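Local structure of mbGIPC protein (Monosiga brevicollis, 6X1X) at residues Lys7-Lys13 with Ile40-Asn46; Thr21-Asn25 with Arg65-Ala70; Tyr29-Ile35 with Val47-Ile53. The protein probably acts as a signalling adaptor of the GIPC family, its PDZ domain, the part described here, being expected to bind short peptide segments of partner proteins. One frame throughout, in Å; residues are numbered along the deposited sequence. Where two conformers were deposited one is given.

Interaction 1: Lys7-Lys13 with Ile40-Asn46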
loop_
_atom_site.group_PDB
_atom_site.type_symbol
_atom_site.label_atom_id
_atom_site.label_comp_id
_atom_site.label_asym_id
_atom_site.label_seq_id
_atom_site.Cartn_x
_atom_site.Cartn_y
_atom_site.Cartn_z
ATOM N N LYS A 7 8.787 2.370 4.749
ATOM C CA LYS A 7 8.846 0.919 4.881
ATOM C C LYS A 7 8.816 0.271 3.506
ATOM O O LYS A 7 8.028 0.670 2.643
ATOM C CB LYS A 7 7.630 0.384 5.643
ATOM C CG LYS A 7 7.451 0.958 7.027
ATOM C CD LYS A 7 6.234 0.369 7.701
ATOM C CE LYS A 7 4.939 0.794 7.025
ATOM N NZ LYS A 7 3.809 0.428 7.904
ATOM N N THR A 8 9.641 -0.758 3.324
ATOM C CA THR A 8 9.659 -1.538 2.093
ATOM C C THR A 8 8.834 -2.802 2.292
ATOM O O THR A 8 9.093 -3.587 3.212
ATOM C CB THR A 8 11.087 -1.906 1.699
ATOM O OG1 THR A 8 11.810 -0.714 1.380
ATOM C CG2 THR A 8 11.074 -2.828 0.483
ATOM N N VAL A 9 7.860 -3.003 1.417
ATOM C CA VAL A 9 6.959 -4.144 1.460
ATOM C C VAL A 9 7.241 -4.961 0.204
ATOM O O VAL A 9 7.194 -4.423 -0.907
ATOM C CB VAL A 9 5.499 -3.668 1.500
ATOM C CG1 VAL A 9 4.560 -4.818 1.453
ATOM C CG2 VAL A 9 5.250 -2.840 2.754
ATOM N N LYS A 10 7.574 -6.240 0.366
ATOM C CA LYS A 10 7.820 -7.131 -0.765
ATOM C C LYS A 10 6.859 -8.299 -0.659
ATOM O O LYS A 10 6.900 -9.045 0.324
ATOM C CB LYS A 10 9.263 -7.632 -0.798
ATOM C CG LYS A 10 9.594 -8.394 -2.062
ATOM C CD LYS A 10 11.088 -8.374 -2.360
ATOM C CE LYS A 10 11.711 -9.745 -2.174
ATOM N NZ LYS A 10 13.093 -9.824 -2.742
ATOM N N VAL A 11 6.023 -8.468 -1.687
ATOM C CA VAL A 11 4.785 -9.236 -1.613
ATOM C C VAL A 11 4.690 -10.108 -2.851
ATOM O O VAL A 11 5.039 -9.674 -3.951
ATOM C CB VAL A 11 3.560 -8.292 -1.560
ATOM C CG1 VAL A 11 2.274 -9.073 -1.534
ATOM C CG2 VAL A 11 3.631 -7.416 -0.358
ATOM N N ILE A 12 4.181 -11.321 -2.690
ATOM C CA ILE A 12 3.842 -12.168 -3.828
ATOM C C ILE A 12 2.349 -12.038 -4.092
ATOM O O ILE A 12 1.525 -12.314 -3.212
ATOM C CB ILE A 12 4.234 -13.629 -3.581
ATOM C CG1 ILE A 12 5.755 -13.737 -3.490
ATOM C CG2 ILE A 12 3.703 -14.498 -4.696
ATOM C CD1 ILE A 12 6.266 -15.148 -3.374
ATOM N N LYS A 13 1.994 -11.630 -5.307
ATOM C CA LYS A 13 0.587 -11.494 -5.676
ATOM C C LYS A 13 0.116 -12.859 -6.156
ATOM O O LYS A 13 0.122 -13.155 -7.351
ATOM C CB LYS A 13 0.423 -10.419 -6.739
ATOM C CG LYS A 13 -1.027 -10.143 -7.082
ATOM C CD LYS A 13 -1.157 -9.012 -8.094
ATOM C CE LYS A 13 -2.601 -8.837 -8.512
ATOM N NZ LYS A 13 -2.755 -7.833 -9.599
ATOM N N ILE A 40 -3.959 -11.372 1.326
ATOM C CA ILE A 40 -2.521 -11.249 1.121
ATOM C C ILE A 40 -1.968 -10.098 1.956
ATOM O O ILE A 40 -0.947 -10.232 2.641
ATOM C CB ILE A 40 -2.215 -11.072 -0.375
ATOM C CG1 ILE A 40 -2.558 -12.354 -1.143
ATOM C CG2 ILE A 40 -0.760 -10.710 -0.561
ATOM C CD1 ILE A 40 -2.550 -12.178 -2.649
ATOM N N MET A 41 -2.641 -8.949 1.934
ATOM C CA MET A 41 -2.067 -7.798 2.616
ATOM C C MET A 41 -2.299 -7.820 4.122
ATOM O O MET A 41 -1.499 -7.241 4.862
ATOM C CB MET A 41 -2.512 -6.493 1.961
ATOM C CG MET A 41 -2.021 -6.343 0.512
ATOM S SD MET A 41 -0.226 -6.346 0.236
ATOM C CE MET A 41 0.265 -4.954 1.245
ATOM N N SER A 42 -3.347 -8.486 4.612
ATOM C CA SER A 42 -3.453 -8.647 6.061
ATOM C C SER A 42 -2.299 -9.478 6.606
ATOM O O SER A 42 -1.914 -9.325 7.773
ATOM C CB SER A 42 -4.788 -9.257 6.472
ATOM O OG SER A 42 -4.845 -10.635 6.158
ATOM N N ARG A 43 -1.718 -10.336 5.771
ATOM C CA ARG A 43 -0.613 -11.193 6.181
ATOM C C ARG A 43 0.749 -10.530 6.046
ATOM O O ARG A 43 1.757 -11.116 6.478
ATOM C CB ARG A 43 -0.643 -12.520 5.414
ATOM C CG ARG A 43 -1.755 -13.434 5.888
ATOM C CD ARG A 43 -1.713 -14.788 5.204
ATOM N NE ARG A 43 -2.240 -14.754 3.846
ATOM C CZ ARG A 43 -3.530 -14.875 3.554
ATOM N NH1 ARG A 43 -4.418 -15.018 4.520
ATOM N NH2 ARG A 43 -3.927 -14.850 2.291
ATOM N N VAL A 44 0.822 -9.325 5.494
ATOM C CA VAL A 44 2.097 -8.627 5.376
ATOM C C VAL A 44 2.412 -7.956 6.711
ATOM O O VAL A 44 1.635 -7.139 7.214
ATOM C CB VAL A 44 2.064 -7.613 4.226
ATOM C CG1 VAL A 44 3.309 -6.743 4.251
ATOM C CG2 VAL A 44 1.936 -8.335 2.885
ATOM N N ALA A 45 3.567 -8.301 7.286
ATOM C CA ALA A 45 3.859 -7.924 8.666
ATOM C C ALA A 45 3.924 -6.418 8.865
ATOM O O ALA A 45 3.562 -5.926 9.938
ATOM C CB ALA A 45 5.178 -8.550 9.118
ATOM N N ASN A 46 4.394 -5.678 7.864
ATOM C CA ASN A 46 4.766 -4.278 8.044
ATOM C C ASN A 46 3.935 -3.312 7.196
ATOM O O ASN A 46 4.444 -2.274 6.767
ATOM C CB ASN A 46 6.262 -4.086 7.781
ATOM C CG ASN A 46 6.657 -4.419 6.347
ATOM O OD1 ASN A 46 5.979 -5.180 5.657
ATOM N ND2 ASN A 46 7.766 -3.843 5.890
#

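Interaction 2: Thr21-Asn25 with Arg65-Ala70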
loop_
_atom_site.group_PDB
_atom_site.type_symbol
_atom_site.label_atom_id
_atom_site.label_comp_id
_atom_site.label_asym_id
_atom_site.label_seq_id
_atom_site.Cartn_x
_atom_site.Cartn_y
_atom_site.Cartn_z
ATOM N N THR A 21 -8.136 -1.707 0.239
ATOM C CA THR A 21 -8.989 -0.606 -0.191
ATOM C C THR A 21 -8.159 0.662 -0.090
ATOM O O THR A 21 -7.636 0.973 0.986
ATOM C CB THR A 21 -10.213 -0.470 0.710
ATOM O OG1 THR A 21 -10.953 -1.693 0.684
ATOM C CG2 THR A 21 -11.104 0.688 0.257
ATOM N N ILE A 22 -8.028 1.376 -1.192
ATOM C CA ILE A 22 -7.217 2.580 -1.190
ATOM C C ILE A 22 -8.050 3.758 -1.642
ATOM O O ILE A 22 -9.022 3.625 -2.398
ATOM C CB ILE A 22 -5.927 2.443 -2.020
ATOM C CG1 ILE A 22 -6.250 2.263 -3.491
ATOM C CG2 ILE A 22 -5.086 1.281 -1.502
ATOM C CD1 ILE A 22 -5.022 2.344 -4.372
ATOM N N SER A 23 -7.667 4.932 -1.161
ATOM C CA SER A 23 -8.339 6.163 -1.526
ATOM C C SER A 23 -7.306 7.282 -1.572
ATOM O O SER A 23 -6.105 7.052 -1.424
ATOM C CB SER A 23 -9.487 6.467 -0.570
ATOM O OG SER A 23 -10.251 7.528 -1.098
ATOM N N ASP A 24 -7.782 8.500 -1.822
ATOM C CA ASP A 24 -6.937 9.688 -1.755
ATOM C C ASP A 24 -7.833 10.874 -1.435
ATOM O O ASP A 24 -9.050 10.806 -1.615
ATOM C CB ASP A 24 -6.096 9.908 -3.035
ATOM C CG ASP A 24 -6.915 10.450 -4.199
ATOM O OD1 ASP A 24 -7.143 11.678 -4.237
ATOM O OD2 ASP A 24 -7.285 9.673 -5.100
ATOM N N ASN A 25 -7.235 11.952 -0.929
ATOM C CA ASN A 25 -8.016 13.128 -0.558
ATOM C C ASN A 25 -7.903 14.260 -1.571
ATOM O O ASN A 25 -8.337 15.379 -1.284
ATOM C CB ASN A 25 -7.694 13.597 0.868
ATOM C CG ASN A 25 -6.252 14.035 1.040
ATOM O OD1 ASN A 25 -5.556 14.318 0.071
ATOM N ND2 ASN A 25 -5.802 14.105 2.289
ATOM N N ARG A 65 -3.595 9.748 -8.094
ATOM C CA ARG A 65 -4.906 9.458 -7.540
ATOM C C ARG A 65 -5.028 7.972 -7.226
ATOM O O ARG A 65 -4.304 7.128 -7.771
ATOM C CB ARG A 65 -5.996 9.850 -8.537
ATOM C CG ARG A 65 -6.142 11.347 -8.758
ATOM C CD ARG A 65 -7.078 11.979 -7.743
ATOM N NE ARG A 65 -8.440 12.137 -8.257
ATOM C CZ ARG A 65 -9.512 11.531 -7.758
ATOM N NH1 ARG A 65 -9.397 10.712 -6.720
ATOM N NH2 ARG A 65 -10.703 11.754 -8.297
ATOM N N HIS A 66 -5.981 7.648 -6.348
ATOM C CA HIS A 66 -6.148 6.253 -5.973
ATOM C C HIS A 66 -6.457 5.373 -7.172
ATOM O O HIS A 66 -6.057 4.207 -7.188
ATOM C CB HIS A 66 -7.177 6.068 -4.849
ATOM C CG HIS A 66 -8.599 6.330 -5.247
ATOM N ND1 HIS A 66 -9.358 5.437 -5.970
ATOM C CD2 HIS A 66 -9.412 7.371 -4.960
ATOM C CE1 HIS A 66 -10.567 5.940 -6.149
ATOM N NE2 HIS A 66 -10.627 7.112 -5.544
ATOM N N PHE A 67 -7.149 5.894 -8.188
ATOM C CA PHE A 67 -7.427 5.029 -9.329
ATOM C C PHE A 67 -6.165 4.708 -10.121
ATOM O O PHE A 67 -6.085 3.643 -10.735
ATOM C CB PHE A 67 -8.563 5.565 -10.207
ATOM C CG PHE A 67 -8.278 6.884 -10.861
ATOM C CD1 PHE A 67 -7.598 6.953 -12.063
ATOM C CD2 PHE A 67 -8.753 8.055 -10.299
ATOM C CE1 PHE A 67 -7.363 8.181 -12.665
ATOM C CE2 PHE A 67 -8.524 9.272 -10.892
ATOM C CZ PHE A 67 -7.831 9.338 -12.067
ATOM N N GLU A 68 -5.169 5.606 -10.105
ATOM C CA GLU A 68 -3.905 5.344 -10.800
ATOM C C GLU A 68 -3.063 4.328 -10.044
ATOM O O GLU A 68 -2.468 3.425 -10.649
ATOM C CB GLU A 68 -3.136 6.654 -10.989
ATOM C CG GLU A 68 -3.894 7.650 -11.845
ATOM C CD GLU A 68 -3.252 9.016 -11.914
ATOM O OE1 GLU A 68 -2.792 9.528 -10.871
ATOM O OE2 GLU A 68 -3.199 9.572 -13.030
ATOM N N VAL A 69 -2.985 4.477 -8.722
ATOM C CA VAL A 69 -2.267 3.521 -7.889
ATOM C C VAL A 69 -2.945 2.158 -7.956
ATOM O O VAL A 69 -2.284 1.115 -8.072
ATOM C CB VAL A 69 -2.191 4.070 -6.451
ATOM C CG1 VAL A 69 -1.520 3.069 -5.532
ATOM C CG2 VAL A 69 -1.450 5.399 -6.432
ATOM N N ALA A 70 -4.280 2.153 -7.917
ATOM C CA ALA A 70 -5.018 0.900 -7.993
ATOM C C ALA A 70 -4.758 0.196 -9.308
ATOM O O ALA A 70 -4.569 -1.023 -9.338
ATOM C CB ALA A 70 -6.513 1.163 -7.834
#

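Interaction 3: Tyr29-Ile35 with Val47-Ile53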
loop_
_atom_site.group_PDB
_atom_site.type_symbol
_atom_site.label_atom_id
_atom_site.label_comp_id
_atom_site.label_asym_id
_atom_site.label_seq_id
_atom_site.Cartn_x
_atom_site.Cartn_y
_atom_site.Cartn_z
ATOM N N TYR A 29 -0.379 11.584 -1.483
ATOM C CA TYR A 29 -0.283 10.181 -1.849
ATOM C C TYR A 29 -1.606 9.469 -1.601
ATOM O O TYR A 29 -2.380 9.840 -0.712
ATOM C CB TYR A 29 0.796 9.488 -1.018
ATOM C CG TYR A 29 2.193 10.029 -1.239
ATOM C CD1 TYR A 29 2.649 11.146 -0.547
ATOM C CD2 TYR A 29 3.055 9.428 -2.151
ATOM C CE1 TYR A 29 3.929 11.641 -0.756
ATOM C CE2 TYR A 29 4.340 9.907 -2.356
ATOM C CZ TYR A 29 4.766 11.013 -1.660
ATOM O OH TYR A 29 6.040 11.494 -1.872
ATOM N N ALA A 30 -1.847 8.417 -2.375
ATOM C CA ALA A 30 -2.948 7.525 -2.054
ATOM C C ALA A 30 -2.629 6.795 -0.755
ATOM O O ALA A 30 -1.463 6.619 -0.389
ATOM C CB ALA A 30 -3.159 6.531 -3.192
ATOM N N PHE A 31 -3.671 6.382 -0.042
ATOM C CA PHE A 31 -3.468 5.742 1.249
ATOM C C PHE A 31 -4.359 4.521 1.391
ATOM O O PHE A 31 -5.360 4.348 0.692
ATOM C CB PHE A 31 -3.687 6.709 2.415
ATOM C CG PHE A 31 -5.089 7.208 2.519
ATOM C CD1 PHE A 31 -5.507 8.321 1.807
ATOM C CD2 PHE A 31 -6.000 6.554 3.324
ATOM C CE1 PHE A 31 -6.816 8.773 1.907
ATOM C CE2 PHE A 31 -7.301 6.999 3.431
ATOM C CZ PHE A 31 -7.706 8.107 2.720
ATOM N N ILE A 32 -3.963 3.671 2.328
ATOM C CA ILE A 32 -4.651 2.417 2.588
ATOM C C ILE A 32 -5.768 2.699 3.579
ATOM O O ILE A 32 -5.523 3.042 4.740
ATOM C CB ILE A 32 -3.688 1.348 3.109
ATOM C CG1 ILE A 32 -2.628 1.064 2.053
ATOM C CG2 ILE A 32 -4.443 0.073 3.456
ATOM C CD1 ILE A 32 -1.540 0.118 2.511
ATOM N N LYS A 33 -6.999 2.549 3.118
ATOM C CA LYS A 33 -8.172 2.798 3.935
ATOM C C LYS A 33 -8.602 1.556 4.698
ATOM O O LYS A 33 -9.045 1.657 5.848
ATOM C CB LYS A 33 -9.308 3.266 3.025
ATOM C CG LYS A 33 -10.502 3.851 3.735
ATOM C CD LYS A 33 -11.525 4.336 2.717
ATOM C CE LYS A 33 -12.730 4.966 3.395
ATOM N NZ LYS A 33 -12.356 6.205 4.132
ATOM N N LYS A 34 -8.496 0.383 4.071
ATOM C CA LYS A 34 -8.865 -0.874 4.706
ATOM C C LYS A 34 -7.936 -1.963 4.210
ATOM O O LYS A 34 -7.436 -1.910 3.081
ATOM C CB LYS A 34 -10.304 -1.301 4.376
ATOM C CG LYS A 34 -11.363 -0.253 4.701
ATOM C CD LYS A 34 -12.773 -0.718 4.374
ATOM C CE LYS A 34 -13.798 0.333 4.787
ATOM N NZ LYS A 34 -15.199 -0.134 4.579
ATOM N N ILE A 35 -7.725 -2.959 5.062
ATOM C CA ILE A 35 -7.026 -4.182 4.701
ATOM C C ILE A 35 -7.926 -5.331 5.110
ATOM O O ILE A 35 -8.211 -5.511 6.300
ATOM C CB ILE A 35 -5.658 -4.290 5.393
ATOM C CG1 ILE A 35 -4.765 -3.118 4.969
ATOM C CG2 ILE A 35 -5.007 -5.622 5.030
ATOM C CD1 ILE A 35 -3.419 -3.078 5.688
ATOM N N VAL A 47 2.663 -3.617 6.954
ATOM C CA VAL A 47 1.749 -2.700 6.282
ATOM C C VAL A 47 0.504 -2.567 7.143
ATOM O O VAL A 47 0.036 -3.555 7.717
ATOM C CB VAL A 47 1.395 -3.162 4.849
ATOM C CG1 VAL A 47 0.503 -4.392 4.852
ATOM C CG2 VAL A 47 0.722 -2.038 4.086
ATOM N N ALA A 48 -0.029 -1.353 7.236
ATOM C CA ALA A 48 -1.163 -1.103 8.110
ATOM C C ALA A 48 -2.116 -0.103 7.478
ATOM O O ALA A 48 -1.725 0.733 6.659
ATOM C CB ALA A 48 -0.717 -0.550 9.467
ATOM N N VAL A 49 -3.382 -0.189 7.897
ATOM C CA VAL A 49 -4.353 0.841 7.555
ATOM C C VAL A 49 -3.783 2.194 7.936
ATOM O O VAL A 49 -3.182 2.359 9.004
ATOM C CB VAL A 49 -5.684 0.566 8.278
ATOM C CG1 VAL A 49 -6.606 1.769 8.188
ATOM C CG2 VAL A 49 -6.358 -0.670 7.703
ATOM N N GLY A 50 -3.948 3.164 7.045
ATOM C CA GLY A 50 -3.437 4.499 7.234
ATOM C C GLY A 50 -2.144 4.779 6.500
ATOM O O GLY A 50 -1.822 5.949 6.263
ATOM N N ASP A 51 -1.393 3.742 6.133
ATOM C CA ASP A 51 -0.132 3.955 5.439
ATOM C C ASP A 51 -0.387 4.583 4.077
ATOM O O ASP A 51 -1.372 4.268 3.396
ATOM C CB ASP A 51 0.599 2.624 5.246
ATOM C CG ASP A 51 1.206 2.083 6.527
ATOM O OD1 ASP A 51 1.272 2.814 7.530
ATOM O OD2 ASP A 51 1.640 0.908 6.518
ATOM N N HIS A 52 0.499 5.479 3.682
ATOM C CA HIS A 52 0.471 6.038 2.342
ATOM C C HIS A 52 1.344 5.195 1.417
ATOM O O HIS A 52 2.364 4.636 1.834
ATOM C CB HIS A 52 0.936 7.495 2.361
ATOM C CG HIS A 52 -0.087 8.443 2.912
ATOM N ND1 HIS A 52 -0.236 8.678 4.262
ATOM C CD2 HIS A 52 -1.031 9.194 2.293
ATOM C CE1 HIS A 52 -1.218 9.544 4.452
ATOM N NE2 HIS A 52 -1.720 9.869 3.273
ATOM N N ILE A 53 0.930 5.095 0.157
ATOM C CA ILE A 53 1.666 4.328 -0.841
ATOM C C ILE A 53 2.529 5.309 -1.621
ATOM O O ILE A 53 2.027 6.085 -2.441
ATOM C CB ILE A 53 0.726 3.530 -1.751
ATOM C CG1 ILE A 53 -0.086 2.552 -0.906
ATOM C CG2 ILE A 53 1.539 2.790 -2.814
ATOM C CD1 ILE A 53 -1.187 1.841 -1.673
HETATM O O HOH W 1 0.259 7.519 -4.088
#

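Interaction 1: Lys7-Lys13 with Ile40-Asn46
Residues Ile40-Asn46 pack against the first strand of the PDZ fold, in the part of the chain where PDZ domains usually carry a short helix between the third and fourth strands. Here residues 40-43 have helical backbone angles but not the regular bonding of a helix. Ile40 opens the contact by setting CG2 3.6 Å from Val11 CG1. Met41 follows, its SD 4.0 Å from Val11 CG2 and its CE 4.3 Å from Val9 CG1. The side chain also reaches Leu18 and Met84, so it joins this loop to the domain interior. A type I turn from Met41 to Val44, with Val44 N bonded to Met41 O, brings Val44 back to the strand. There Val44 CG1 lies 3.6 Å from Val9 CG1 and Val44 CG2 3.8 Å from Val11 CG2. Asn46 ends the run with polar links: its carbonyl receives a weak hydrogen bond from Lys7 NZ, an ammonium also held by salt bridges to Asp51 and Glu88. Lys7 and Val9 pair by backbone with strand 81-87, whereas the carbonyl of Thr8, between them, turns to the loop, and Asn46 ND2 donates to Thr8 O at 3.0 Å.

Interaction 2: Thr21-Asn25 with Arg65-Ala70
Ile22 lies against the first turn of helix 66-75, its CD1 3.5 Å from His66 O, 3.8 Å from Val69 CG1 and 4.0 Å from Ala70 CB. Strand 21-23 and helix segment 66-70 run at 140° to each other, with their axes 7.9 Å apart at the closest point. The backbones come nearest at Ser23, whose carbonyl carbon C is 3.5 Å from His66 CB. Beyond it, Asp24 ties this segment to the start of the helix. Asp24 OD2 accepts the first helical amide, His66 N, at 2.7 Å and meets Arg65 NH1 at 2.9 Å in a salt bridge. Arg65 holds the N-cap position, and its amide N is bonded to Glu68 OE1 (2.9 Å), so acidic groups satisfy two amides at this helix end. In PDZ domains the peptide-binding groove lies between the second strand and second helix, here strand 20-23 and helix 66-75; His66, first in the helix, is consistent with class I, which would favour Ser or Thr two residues before the ligand C-terminus.

Interaction 3: Tyr29-Ile35 with Val47-Ile53
Strand 31-35 and the chain leading into strand 52-56 meet antiparallel in a single beta bridge at Phe31 and His52. These two form a non-hydrogen-bonded pair, CA atoms 4.1 Å apart. On one side of it Ile53 N donates to Ala30 O (2.9 Å). On the other Ile32 N donates to Asp51 O (2.9 Å). A third bond, Gly50 N to Ile32 O (2.8 Å), reaches into the type II turn from Ala48 to Asp51, where Gly50 has the positive phi (100°) usual at the third position. The turn closes through Asp51 N to Ala48 O, and Asp51 OD2 accepts Ala48 N at 2.9 Å while forming a salt bridge with Lys7. Past the bridge, a water joins Ala30 N (2.9 Å) to Ile53 O (2.8 Å), where the two chains begin to part. Further along, Lys33 and Lys34 make a classic beta bulge opposite Thr21.

Phe31 rests its CB over the face of the His52 ring, 3.9 Å from the centroid, a CH-pi contact. Ile32 points inward, with CD1 3.5 Å from Val47 CG2 and CG1 4.1 Å from Ile53 CD1. Ile35 covers Val49 of the turn and Val47 just before it, its CG1 4.0 Å from Val49 CG2 and its CD1 4.2 Å from Val47 CG1.

The contact thus links the two-stranded and the four-stranded sheet of this domain: backbone bonds set the register, and the aliphatic cluster, which Leu20, Ile22 and Met84 extend, joins the seam to the hydrophobic core.

Overall arrangement
The three contacts sit within one PDZ domain. Interaction 3 lies nearest the centre of the chain and relies most on backbone hydrogen bonds; interaction 1, partly buried too, is mainly aliphatic with polar ties at one end; interaction 2 is a surface contact in which an acidic side chain carries the polar bonding. Interactions 1 and 3 touch through the salt bridge of Lys7 with Asp51 and through Met41 and Ser42 against Ile35 and Val47. Strands 20-23 and 31-35 are neighbours in one sheet, so interactions 2 and 3 adjoin. Interactions 1 and 2 do not touch: their centres, about 18 Å apart, lie on opposite sides of the centre of the chain.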